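Local coordinates for peptidase S9 prolyl oligopeptidase catalytic domain-containing protein (Pyrococcus horikoshii, PDB 4HXF), which probably acts as a serine peptidase of the prolyl oligopeptidase family, an acylaminoacyl peptidase that assembles into a self-compartmentalizing hexamer, at residues A[397-402]-A[594-599]. Residues are numbered along the deposited sequence; the frame is centred on the assembly and turned at random. Where two conformers were deposited one is given.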
loop_
_atom_site.group_PDB
_atom_site.type_symbol
_atom_site.label_atom_id
_atom_site.label_comp_id
_atom_site.label_asym_id
_atom_site.label_seq_id
_atom_site.Cartn_x
_atom_site.Cartn_y
_atom_site.Cartn_z
ATOM N N LYS A 397 22.019 -36.015 14.635
ATOM C CA LYS A 397 21.348 -36.246 13.307
ATOM C C LYS A 397 19.855 -36.474 13.513
ATOM O O LYS A 397 19.394 -37.505 14.055
ATOM C CB LYS A 397 21.930 -37.401 12.520
ATOM C CG LYS A 397 21.155 -37.693 11.186
ATOM C CD LYS A 397 21.437 -36.815 10.014
ATOM C CE LYS A 397 20.780 -37.374 8.689
ATOM N NZ LYS A 397 20.609 -36.300 7.646
ATOM N N TYR A 398 19.079 -35.432 13.233
ATOM C CA TYR A 398 17.652 -35.403 13.568
ATOM C C TYR A 398 16.867 -36.609 13.087
ATOM O O TYR A 398 16.132 -37.218 13.943
ATOM C CB TYR A 398 17.030 -34.192 12.935
ATOM C CG TYR A 398 15.595 -33.908 13.335
ATOM C CD1 TYR A 398 15.292 -33.330 14.490
ATOM C CD2 TYR A 398 14.560 -34.252 12.459
ATOM C CE1 TYR A 398 13.989 -33.036 14.858
ATOM C CE2 TYR A 398 13.285 -33.985 12.806
ATOM C CZ TYR A 398 12.997 -33.346 13.980
ATOM O OH TYR A 398 11.699 -33.008 14.301
ATOM N N GLU A 399 17.120 -37.010 11.823
ATOM C CA GLU A 399 16.323 -38.073 11.291
ATOM C C GLU A 399 16.581 -39.367 12.045
ATOM O O GLU A 399 15.703 -40.229 12.152
ATOM C CB GLU A 399 16.559 -38.345 9.841
ATOM C CG GLU A 399 16.159 -37.268 8.898
ATOM C CD GLU A 399 17.223 -36.214 8.697
ATOM O OE1 GLU A 399 18.090 -36.003 9.578
ATOM O OE2 GLU A 399 17.123 -35.540 7.630
ATOM N N MET A 400 17.825 -39.552 12.583
ATOM C CA MET A 400 18.112 -40.793 13.238
ATOM C C MET A 400 17.391 -40.877 14.536
ATOM O O MET A 400 16.847 -41.875 14.912
ATOM C CB MET A 400 19.628 -40.949 13.457
ATOM C CG MET A 400 20.325 -41.044 12.105
ATOM S SD MET A 400 22.122 -41.291 12.470
ATOM C CE MET A 400 22.706 -41.582 10.793
ATOM N N GLN A 401 17.392 -39.791 15.334
ATOM C CA GLN A 401 16.643 -39.756 16.562
ATOM C C GLN A 401 15.169 -39.892 16.377
ATOM O O GLN A 401 14.502 -40.689 17.065
ATOM C CB GLN A 401 16.916 -38.529 17.418
ATOM C CG GLN A 401 18.371 -38.324 17.789
ATOM C CD GLN A 401 18.836 -39.387 18.750
ATOM O OE1 GLN A 401 18.139 -39.670 19.719
ATOM N NE2 GLN A 401 19.991 -39.984 18.472
ATOM N N LEU A 402 14.652 -39.191 15.365
ATOM C CA LEU A 402 13.247 -39.240 15.033
ATOM C C LEU A 402 12.810 -40.658 14.630
ATOM O O LEU A 402 11.836 -41.176 15.209
ATOM C CB LEU A 402 12.988 -38.353 13.816
ATOM C CG LEU A 402 11.564 -38.329 13.229
ATOM C CD1 LEU A 402 10.422 -37.960 14.167
ATOM C CD2 LEU A 402 11.594 -37.496 11.903
ATOM N N LYS A 594 8.229 -34.884 7.253
ATOM C CA LYS A 594 6.999 -35.631 7.355
ATOM C C LYS A 594 6.925 -36.623 6.165
ATOM O O LYS A 594 6.556 -37.823 6.297
ATOM C CB LYS A 594 5.837 -34.657 7.297
ATOM C CG LYS A 594 4.496 -35.370 7.316
ATOM C CD LYS A 594 4.265 -36.233 8.555
ATOM C CE LYS A 594 2.802 -36.662 8.724
ATOM N NZ LYS A 594 2.532 -37.634 9.839
ATOM N N LEU A 595 7.380 -36.186 4.960
ATOM C CA LEU A 595 7.482 -37.097 3.783
ATOM C C LEU A 595 8.404 -38.285 4.064
ATOM O O LEU A 595 8.087 -39.440 3.772
ATOM C CB LEU A 595 7.989 -36.395 2.512
ATOM C CG LEU A 595 7.100 -35.394 1.784
ATOM C CD1 LEU A 595 7.891 -34.642 0.710
ATOM C CD2 LEU A 595 5.919 -36.186 1.178
ATOM N N PHE A 596 9.566 -37.974 4.641
ATOM C CA PHE A 596 10.566 -38.959 4.915
ATOM C C PHE A 596 9.984 -39.997 5.862
ATOM O O PHE A 596 10.063 -41.218 5.625
ATOM C CB PHE A 596 11.752 -38.240 5.540
ATOM C CG PHE A 596 12.965 -39.107 5.900
ATOM C CD1 PHE A 596 14.072 -39.153 5.069
ATOM C CD2 PHE A 596 13.032 -39.779 7.124
ATOM C CE1 PHE A 596 15.170 -39.927 5.384
ATOM C CE2 PHE A 596 14.157 -40.491 7.488
ATOM C CZ PHE A 596 15.209 -40.612 6.577
ATOM N N MET A 597 9.400 -39.553 6.968
ATOM C CA MET A 597 8.929 -40.518 7.936
ATOM C C MET A 597 7.754 -41.319 7.389
ATOM O O MET A 597 7.715 -42.537 7.612
ATOM C CB MET A 597 8.688 -39.874 9.347
ATOM C CG MET A 597 7.595 -38.868 9.445
ATOM S SD MET A 597 7.817 -37.695 10.894
ATOM C CE MET A 597 6.259 -38.171 11.578
ATOM N N GLU A 598 6.857 -40.680 6.667
ATOM C CA GLU A 598 5.725 -41.421 6.152
ATOM C C GLU A 598 6.025 -42.409 5.049
ATOM O O GLU A 598 5.423 -43.477 4.987
ATOM C CB GLU A 598 4.602 -40.490 5.691
ATOM C CG GLU A 598 3.947 -39.720 6.839
ATOM C CD GLU A 598 3.367 -40.642 7.910
ATOM O OE1 GLU A 598 2.750 -41.684 7.512
ATOM O OE2 GLU A 598 3.577 -40.374 9.150
ATOM N N PHE A 599 7.013 -42.110 4.228
ATOM C CA PHE A 599 7.457 -43.074 3.185
ATOM C C PHE A 599 7.970 -44.335 3.826
ATOM O O PHE A 599 7.572 -45.425 3.489
ATOM C CB PHE A 599 8.441 -42.464 2.229
ATOM C CG PHE A 599 8.644 -43.263 0.987
ATOM C CD1 PHE A 599 7.685 -43.192 -0.026
ATOM C CD2 PHE A 599 9.744 -44.134 0.854
ATOM C CE1 PHE A 599 7.881 -43.912 -1.192
ATOM C CE2 PHE A 599 9.866 -44.926 -0.271
ATOM C CZ PHE A 599 8.943 -44.794 -1.305
#
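The turns carrying L402 and M597 come closest, their CA atoms 8.4 Å apart, and no hydrogen bond joins 397-402 to 594-599. Both belong to the alpha/beta-hydrolase fold: helix 398-405 follows strand 378-384, and helix 586-605 is the long one after the last strand of the sheet. The contact is buried and apolar, made by two pairs of side chains. In one, L402 crosses M597 at about a right angle; in the M597 conformer given, SD lies 3.9 Å from L402 CD2. In the other, E399 lays its aliphatic part over one face of the F596 ring in a CH-pi contact. CG of E399 stands 4.2 Å from the F596 ring centroid, only 16° off the normal. The F596 ring carbon CG points opposite the backbone N (chi1 -179°), which carries the ring out toward 398-405. The E399 chain bends at chi2 (86°), and its carboxylate forms salt bridges with K397 through OE1 and with R592 through OE2. F383 on strand 378-384 touches both E399 and F596. Replacing F596 by an alanine is likely to leave the E399 methylenes without their aromatic partner and to open a gap beside F383. CB of E399 reaches the ring's rim at F596 CE2, 4.0 Å away.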